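Local coordinates for protein pyruvate kinase 1 (Trypanosoma brucei brucei, PDB 4KCT) that transfers the phosphoryl group of phosphoenolpyruvate to ADP, yielding pyruvate and ATP in glycolysis, and also has an intrinsic decarboxylase activity, probably toward oxaloacetate, at residues 233-238 with 255-260; 99-104 with 169-174. All coordinates share one frame; numbering follows the deposited sequence.

Interaction 1: 233-238 with 255-260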
ATOM      1  N   ASP A 233       2.990  41.135 -11.662  1.00 23.20           N
ATOM      2  CA  ASP A 233       1.939  40.288 -11.082  1.00 24.69           C
ATOM      3  C   ASP A 233       1.174  39.456 -12.121  1.00 24.60           C
ATOM      4  O   ASP A 233       0.180  38.788 -11.792  1.00 21.89           O
ATOM      5  CB  ASP A 233       0.957  41.147 -10.287  1.00 26.80           C
ATOM      6  CG  ASP A 233       1.581  41.722  -9.000  1.00 35.29           C
ATOM      7  OD1 ASP A 233       2.461  41.065  -8.383  1.00 36.98           O
ATOM      8  OD2 ASP A 233       1.131  42.790  -8.571  1.00 40.71           O
ATOM      9  N   ILE A 234       1.579  39.557 -13.384  1.00 20.61           N
ATOM     10  CA  ILE A 234       0.895  38.825 -14.457  1.00 20.11           C
ATOM     11  C   ILE A 234       1.456  37.404 -14.467  1.00 19.60           C
ATOM     12  O   ILE A 234       2.664  37.231 -14.319  1.00 18.61           O
ATOM     13  CB  ILE A 234       1.144  39.501 -15.821  1.00 21.64           C
ATOM     14  CG1 ILE A 234       0.512  40.903 -15.840  1.00 19.96           C
ATOM     15  CG2 ILE A 234       0.602  38.628 -16.963  1.00 20.00           C
ATOM     16  CD1 ILE A 234       0.892  41.749 -17.060  1.00 19.62           C
ATOM     17  N   LEU A 235       0.593  36.387 -14.521  1.00 17.95           N
ATOM     18  CA  LEU A 235       1.097  34.997 -14.502  1.00 19.00           C
ATOM     19  C   LEU A 235       1.818  34.689 -15.807  1.00 18.39           C
ATOM     20  O   LEU A 235       1.338  35.057 -16.887  1.00 19.40           O
ATOM     21  CB  LEU A 235      -0.043  34.001 -14.336  1.00 19.28           C
ATOM     22  CG  LEU A 235      -0.995  34.196 -13.175  1.00 21.16           C
ATOM     23  CD1 LEU A 235      -1.966  33.017 -13.182  1.00 23.88           C
ATOM     24  CD2 LEU A 235      -0.236  34.284 -11.859  1.00 20.35           C
ATOM     25  N   ILE A 236       2.901  33.924 -15.724  1.00 17.33           N
ATOM     26  CA  ILE A 236       3.484  33.332 -16.929  1.00 17.21           C
ATOM     27  C   ILE A 236       3.168  31.834 -16.996  1.00 19.17           C
ATOM     28  O   ILE A 236       3.528  31.076 -16.100  1.00 17.02           O
ATOM     29  CB  ILE A 236       4.998  33.550 -17.003  1.00 18.33           C
ATOM     30  CG1 ILE A 236       5.301  35.049 -17.098  1.00 20.26           C
ATOM     31  CG2 ILE A 236       5.586  32.786 -18.194  1.00 17.92           C
ATOM     32  CD1 ILE A 236       6.781  35.384 -17.042  1.00 21.10           C
ATOM     33  N   ILE A 237       2.370  31.454 -17.991  1.00 16.77           N
ATOM     34  CA  ILE A 237       2.057  30.061 -18.232  1.00 16.52           C
ATOM     35  C   ILE A 237       2.945  29.615 -19.392  1.00 17.35           C
ATOM     36  O   ILE A 237       2.783  30.092 -20.529  1.00 16.58           O
ATOM     37  CB  ILE A 237       0.564  29.869 -18.624  1.00 18.02           C
ATOM     38  CG1 ILE A 237      -0.385  30.460 -17.566  1.00 16.36           C
ATOM     39  CG2 ILE A 237       0.239  28.377 -18.857  1.00 17.70           C
ATOM     40  CD1 ILE A 237      -0.086  30.006 -16.151  1.00 17.07           C
ATOM     41  N   SER A 238       3.923  28.749 -19.114  1.00 15.72           N
ATOM     42  CA  SER A 238       4.881  28.384 -20.153  1.00 16.56           C
ATOM     43  C   SER A 238       4.297  27.294 -21.026  1.00 18.29           C
ATOM     44  O   SER A 238       3.792  26.290 -20.511  1.00 14.93           O
ATOM     45  CB  SER A 238       6.199  27.915 -19.521  1.00 17.24           C
ATOM     46  OG  SER A 238       6.849  29.019 -18.896  1.00 19.46           O
ATOM     47  N   ALA A 255      10.365  27.990 -12.670  1.00 20.25           N
ATOM     48  CA  ALA A 255      10.399  29.415 -13.037  1.00 19.23           C
ATOM     49  C   ALA A 255       9.018  30.005 -13.365  1.00 21.01           C
ATOM     50  O   ALA A 255       8.862  31.239 -13.427  1.00 19.38           O
ATOM     51  CB  ALA A 255      11.366  29.638 -14.211  1.00 20.43           C
ATOM     52  N   SER A 256       8.043  29.133 -13.663  1.00 17.68           N
ATOM     53  CA  SER A 256       6.776  29.564 -14.260  1.00 17.82           C
ATOM     54  C   SER A 256       5.705  29.659 -13.193  1.00 18.59           C
ATOM     55  O   SER A 256       5.858  29.097 -12.113  1.00 19.94           O
ATOM     56  CB  SER A 256       6.330  28.559 -15.354  1.00 17.01           C
ATOM     57  OG  SER A 256       7.326  28.424 -16.347  1.00 19.38           O
ATOM     58  N   ASN A 257       4.578  30.286 -13.526  1.00 17.60           N
ATOM     59  CA  ASN A 257       3.412  30.236 -12.657  1.00 17.57           C
ATOM     60  C   ASN A 257       2.528  29.027 -12.998  1.00 19.08           C
ATOM     61  O   ASN A 257       1.668  28.644 -12.230  1.00 17.75           O
ATOM     62  CB  ASN A 257       2.597  31.528 -12.773  1.00 15.81           C
ATOM     63  CG  ASN A 257       3.404  32.767 -12.346  1.00 19.34           C
ATOM     64  OD1 ASN A 257       3.998  33.436 -13.183  1.00 18.72           O
ATOM     65  ND2 ASN A 257       3.629  32.896 -11.059  1.00 20.16           N
ATOM     66  N   GLY A 258       2.729  28.468 -14.176  1.00 19.30           N
ATOM     67  CA  GLY A 258       1.859  27.383 -14.672  1.00 17.77           C
ATOM     68  C   GLY A 258       2.357  26.900 -16.019  1.00 16.26           C
ATOM     69  O   GLY A 258       3.348  27.429 -16.548  1.00 14.67           O
ATOM     70  N   ILE A 259       1.741  25.833 -16.535  1.00 15.27           N
ATOM     71  CA  ILE A 259       2.243  25.173 -17.745  1.00 15.12           C
ATOM     72  C   ILE A 259       1.068  24.927 -18.697  1.00 15.41           C
ATOM     73  O   ILE A 259      -0.017  24.630 -18.252  1.00 13.66           O
ATOM     74  CB  ILE A 259       2.881  23.815 -17.394  1.00 15.36           C
ATOM     75  CG1 ILE A 259       4.101  24.020 -16.481  1.00 15.46           C
ATOM     76  CG2 ILE A 259       3.215  23.034 -18.666  1.00 14.94           C
ATOM     77  CD1 ILE A 259       5.259  24.745 -17.196  1.00 15.29           C
ATOM     78  N   MET A 260       1.290  25.073 -19.997  1.00 14.76           N
ATOM     79  CA  MET A 260       0.347  24.519 -20.960  1.00 16.56           C
ATOM     80  C   MET A 260       0.993  23.403 -21.743  1.00 15.67           C
ATOM     81  O   MET A 260       2.090  23.546 -22.241  1.00 16.86           O
ATOM     82  CB  MET A 260      -0.159  25.609 -21.936  1.00 15.38           C
ATOM     83  CG  MET A 260      -1.057  25.023 -23.007  1.00 15.80           C
ATOM     84  SD  MET A 260      -1.314  26.114 -24.419  1.00 21.52           S
ATOM     85  CE  MET A 260      -2.011  27.551 -23.609  1.00 18.34           C
TER
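Asn257 reaches from the turn ahead of strand 258-262 to the start of strand 235-240. Its CB lies 3.9 Å from Leu235 CB, the two side chains crossing obliquely. With CG near Leu235 CD2 and anti to the carbonyl carbon (chi1 -61°), OD1 accepts the backbone N of Ile236 at 2.8 Å; the N-H points almost straight at it (177°), although the donor sits above the amide carbonyl plane. OD1 also receives NH1 of Arg224 from helix 217-227, so two donors grip it, while ND2 passes near Leu235 CD2. The backbone N of Asn257 bonds Ile236 O in return, at 2.9 Å. These strands are neighbours in the eight-stranded parallel barrel of the TIM-barrel domain, joined by a beta-alpha-beta connection that includes helices 243-247 and 249-255. Ser238 continues the parallel ladder, bonding the residues that flank Ile259: its N bonds Gly258 O and its O accepts Met260 N at 2.8 Å. Ile237 folds CD1 over Gly258, 3.6 Å from its CA, where Gly258 has no side chain. On the face bearing Ser238 and Ile259, Ser238 OG donates to Ser256 OG at 2.7 Å, and Ser256 OG is also hydrogen-bonded to Ile252 O of helix 249-255.

Interaction 2: 99-104 with 169-174; sequences EVSFAP and HHRLTD
Strands 99-102 and 170-173 run antiparallel, 158° between their directions and 4.6 Å apart at closest approach, with Val100-Leu172 and Phe102-His170 as hydrogen-bonded pairs. They form a two-stranded antiparallel sheet in the beta-rich region inserted in the barrel sequence, the B domain of pyruvate kinases. Each hydrogen-bonded pair exchanges two backbone bonds; the straightest runs from Phe102 N to His170 O at 2.8 Å, nearly along the C=O axis. Between them, Ser101 and Arg171 form a non-hydrogen-bonded pair.

On the face bearing Val100, Phe102, His170 and Leu172, Phe102 and Leu172 cross obliquely, CE2 of the Phe102 ring 3.7 Å from Leu172 CD1. Val100 CG1, from the same strand, lies over one ring face, offset toward the rim. Met149 of strand 149-158 touches Phe102, His170 and Leu172 and so ties this side to the larger neighbouring sheet, while His170 NE2 is hydrogen-bonded to Asp145 OD2.

The opposite face carries charge. Arg171 leaves its backbone with CG anti to the backbone N; Arg171 CG passes 3.5 Å from Ser101 OG, and the chain bends at chi3 to turn the guanidinium toward Glu99. Glu99 holds its CG in the crowded position between N and the carbonyl carbon, then extends to meet it. The resulting salt bridge is single-pronged: the carboxylate and guanidinium planes stand 68° apart, and Glu99 OE1 is met from above the carboxylate plane by Arg171 NH1, at a very short 2.4 Å.

At the other end of the ribbon, Ala103 CB lies 3.8 Å from His169 CD2. Beyond it Pro104 makes a CH-pi contact with the same imidazole, its CD sitting 3.4 Å from the ring centroid and 12° off the ring normal.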
ATOM      1  N   GLU A  99       5.537  29.065 -55.700  1.00 31.30           N
ATOM      2  CA  GLU A  99       5.195  27.680 -55.335  1.00 32.23           C
ATOM      3  C   GLU A  99       6.134  26.702 -55.996  1.00 35.45           C
ATOM      4  O   GLU A  99       6.557  26.916 -57.123  1.00 34.59           O
ATOM      5  CB  GLU A  99       3.754  27.346 -55.729  1.00 36.51           C
ATOM      6  CG  GLU A  99       3.445  27.523 -57.214  1.00 45.04           C
ATOM      7  CD  GLU A  99       1.987  27.209 -57.554  1.00 57.90           C
ATOM      8  OE1 GLU A  99       1.435  26.242 -56.972  1.00 54.56           O
ATOM      9  OE2 GLU A  99       1.385  27.943 -58.387  1.00 56.13           O
ATOM     10  N   VAL A 100       6.388  25.586 -55.322  1.00 33.74           N
ATOM     11  CA  VAL A 100       7.164  24.480 -55.893  1.00 34.73           C
ATOM     12  C   VAL A 100       6.578  23.159 -55.400  1.00 35.34           C
ATOM     13  O   VAL A 100       6.171  23.049 -54.239  1.00 30.58           O
ATOM     14  CB  VAL A 100       8.649  24.546 -55.451  1.00 37.84           C
ATOM     15  CG1 VAL A 100       9.328  23.212 -55.681  1.00 42.46           C
ATOM     16  CG2 VAL A 100       9.382  25.649 -56.208  1.00 39.98           C
ATOM     17  N   SER A 101       6.543  22.159 -56.275  1.00 32.81           N
ATOM     18  CA  SER A 101       6.032  20.835 -55.896  1.00 36.62           C
ATOM     19  C   SER A 101       7.138  19.782 -55.836  1.00 37.19           C
ATOM     20  O   SER A 101       7.991  19.715 -56.723  1.00 35.77           O
ATOM     21  CB  SER A 101       4.935  20.388 -56.866  1.00 38.91           C
ATOM     22  OG  SER A 101       3.783  21.187 -56.708  1.00 41.16           O
ATOM     23  N   PHE A 102       7.148  19.003 -54.756  1.00 33.98           N
ATOM     24  CA  PHE A 102       8.157  17.962 -54.562  1.00 34.12           C
ATOM     25  C   PHE A 102       7.505  16.592 -54.593  1.00 36.62           C
ATOM     26  O   PHE A 102       6.350  16.434 -54.180  1.00 34.55           O
ATOM     27  CB  PHE A 102       8.875  18.139 -53.220  1.00 32.30           C
ATOM     28  CG  PHE A 102       9.632  19.440 -53.096  1.00 36.27           C
ATOM     29  CD1 PHE A 102      10.977  19.507 -53.428  1.00 32.41           C
ATOM     30  CD2 PHE A 102       9.008  20.579 -52.591  1.00 35.21           C
ATOM     31  CE1 PHE A 102      11.682  20.690 -53.290  1.00 34.29           C
ATOM     32  CE2 PHE A 102       9.709  21.761 -52.439  1.00 40.61           C
ATOM     33  CZ  PHE A 102      11.054  21.816 -52.789  1.00 40.79           C
ATOM     34  N   ALA A 103       8.283  15.590 -54.991  1.00 34.31           N
ATOM     35  CA  ALA A 103       7.830  14.206 -54.978  1.00 39.84           C
ATOM     36  C   ALA A 103       8.814  13.366 -54.170  1.00 34.90           C
ATOM     37  O   ALA A 103       9.982  13.735 -54.043  1.00 35.23           O
ATOM     38  CB  ALA A 103       7.721  13.676 -56.410  1.00 39.26           C
ATOM     39  N   PRO A 104       8.341  12.244 -53.599  1.00 38.42           N
ATOM     40  CA  PRO A 104       9.252  11.348 -52.871  1.00 35.30           C
ATOM     41  C   PRO A 104      10.494  11.055 -53.696  1.00 37.39           C
ATOM     42  O   PRO A 104      10.405  10.891 -54.918  1.00 37.96           O
ATOM     43  CB  PRO A 104       8.420  10.059 -52.695  1.00 36.06           C
ATOM     44  CG  PRO A 104       6.999  10.477 -52.912  1.00 36.35           C
ATOM     45  CD  PRO A 104       7.050  11.596 -53.904  1.00 36.60           C
ATOM     46  N   HIS A 169       4.955  13.565 -51.214  1.00 37.47           N
ATOM     47  CA  HIS A 169       4.440  14.578 -52.139  1.00 40.51           C
ATOM     48  C   HIS A 169       3.999  15.786 -51.358  1.00 36.95           C
ATOM     49  O   HIS A 169       3.312  15.652 -50.372  1.00 37.18           O
ATOM     50  CB  HIS A 169       3.247  14.024 -52.942  1.00 42.19           C
ATOM     51  CG  HIS A 169       3.641  13.084 -54.058  1.00 47.02           C
ATOM     52  ND1 HIS A 169       3.595  11.738 -53.927  1.00 51.97           N
ATOM     53  CD2 HIS A 169       4.069  13.337 -55.369  1.00 53.94           C
ATOM     54  CE1 HIS A 169       3.964  11.159 -55.093  1.00 49.38           C
ATOM     55  NE2 HIS A 169       4.251  12.134 -55.974  1.00 50.68           N
ATOM     56  N   HIS A 170       4.407  16.975 -51.796  1.00 32.16           N
ATOM     57  CA  HIS A 170       3.925  18.216 -51.205  1.00 29.58           C
ATOM     58  C   HIS A 170       4.197  19.400 -52.094  1.00 28.38           C
ATOM     59  O   HIS A 170       5.172  19.412 -52.845  1.00 28.98           O
ATOM     60  CB  HIS A 170       4.545  18.440 -49.832  1.00 33.32           C
ATOM     61  CG  HIS A 170       3.772  19.405 -48.970  1.00 35.20           C
ATOM     62  ND1 HIS A 170       2.441  19.292 -48.769  1.00 34.34           N
ATOM     63  CD2 HIS A 170       4.162  20.585 -48.340  1.00 33.33           C
ATOM     64  CE1 HIS A 170       2.012  20.328 -48.027  1.00 35.87           C
ATOM     65  NE2 HIS A 170       3.071  21.086 -47.720  1.00 30.39           N
ATOM     66  N   ARG A 171       3.350  20.420 -51.980  1.00 27.49           N
ATOM     67  CA  ARG A 171       3.533  21.689 -52.692  1.00 31.04           C
ATOM     68  C   ARG A 171       3.847  22.763 -51.666  1.00 31.38           C
ATOM     69  O   ARG A 171       3.060  22.991 -50.744  1.00 30.44           O
ATOM     70  CB  ARG A 171       2.237  22.081 -53.435  1.00 31.49           C
ATOM     71  CG  ARG A 171       2.392  23.324 -54.308  1.00 37.82           C
ATOM     72  CD  ARG A 171       1.115  23.647 -55.088  1.00 39.75           C
ATOM     73  NE  ARG A 171       0.082  24.188 -54.211  1.00 43.15           N
ATOM     74  CZ  ARG A 171      -0.207  25.481 -54.095  1.00 39.32           C
ATOM     75  NH1 ARG A 171       0.383  26.378 -54.875  1.00 39.07           N
ATOM     76  NH2 ARG A 171      -1.136  25.870 -53.242  1.00 40.15           N
ATOM     77  N   LEU A 172       5.022  23.368 -51.766  1.00 26.79           N
ATOM     78  CA  LEU A 172       5.371  24.451 -50.858  1.00 28.65           C
ATOM     79  C   LEU A 172       4.989  25.789 -51.478  1.00 27.76           C
ATOM     80  O   LEU A 172       5.258  26.024 -52.642  1.00 31.43           O
ATOM     81  CB  LEU A 172       6.878  24.429 -50.545  1.00 26.91           C
ATOM     82  CG  LEU A 172       7.355  23.320 -49.617  1.00 29.70           C
ATOM     83  CD1 LEU A 172       8.832  23.527 -49.281  1.00 28.60           C
ATOM     84  CD2 LEU A 172       6.505  23.295 -48.350  1.00 29.07           C
ATOM     85  N   THR A 173       4.419  26.677 -50.673  1.00 26.63           N
ATOM     86  CA  THR A 173       4.330  28.098 -51.026  1.00 28.92           C
ATOM     87  C   THR A 173       5.326  28.924 -50.172  1.00 30.56           C
ATOM     88  O   THR A 173       6.110  28.359 -49.394  1.00 28.84           O
ATOM     89  CB  THR A 173       2.895  28.629 -50.827  1.00 30.49           C
ATOM     90  OG1 THR A 173       2.478  28.360 -49.486  1.00 27.02           O
ATOM     91  CG2 THR A 173       1.912  27.929 -51.803  1.00 31.03           C
ATOM     92  N   ASP A 174       5.288  30.249 -50.315  1.00 28.80           N
ATOM     93  CA  ASP A 174       6.290  31.117 -49.687  1.00 24.91           C
ATOM     94  C   ASP A 174       6.281  30.994 -48.145  1.00 26.01           C
ATOM     95  O   ASP A 174       5.222  30.999 -47.519  1.00 21.83           O
ATOM     96  CB  ASP A 174       6.060  32.576 -50.092  1.00 27.86           C
ATOM     97  CG  ASP A 174       6.533  32.885 -51.528  1.00 30.40           C
ATOM     98  OD1 ASP A 174       7.125  31.993 -52.188  1.00 29.13           O
ATOM     99  OD2 ASP A 174       6.332  34.049 -51.975  1.00 31.10           O
TER

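Both segments of interaction 2 precede those of interaction 1 in sequence, and the contacts do not touch: their centres lie about 39 Å apart, their nearest atoms about 24 Å. Interaction 1 is buried in the barrel, its centre about 9 Å from the centre of the chain, whereas interaction 2 is a surface contact about 34 Å from it, centre to centre. Only interaction 1 includes a pocket residue: the Met260 side chain is about 4 Å from bound pyruvate and about 7 Å from the magnesium ion, which Glu241 and Asp265 ligate. Strand 235-240 carries Lys239 and ends just before Glu241, both pyruvate-pocket residues, so pairing 233-238 with 255-260 sets adjoining strands beside the active site.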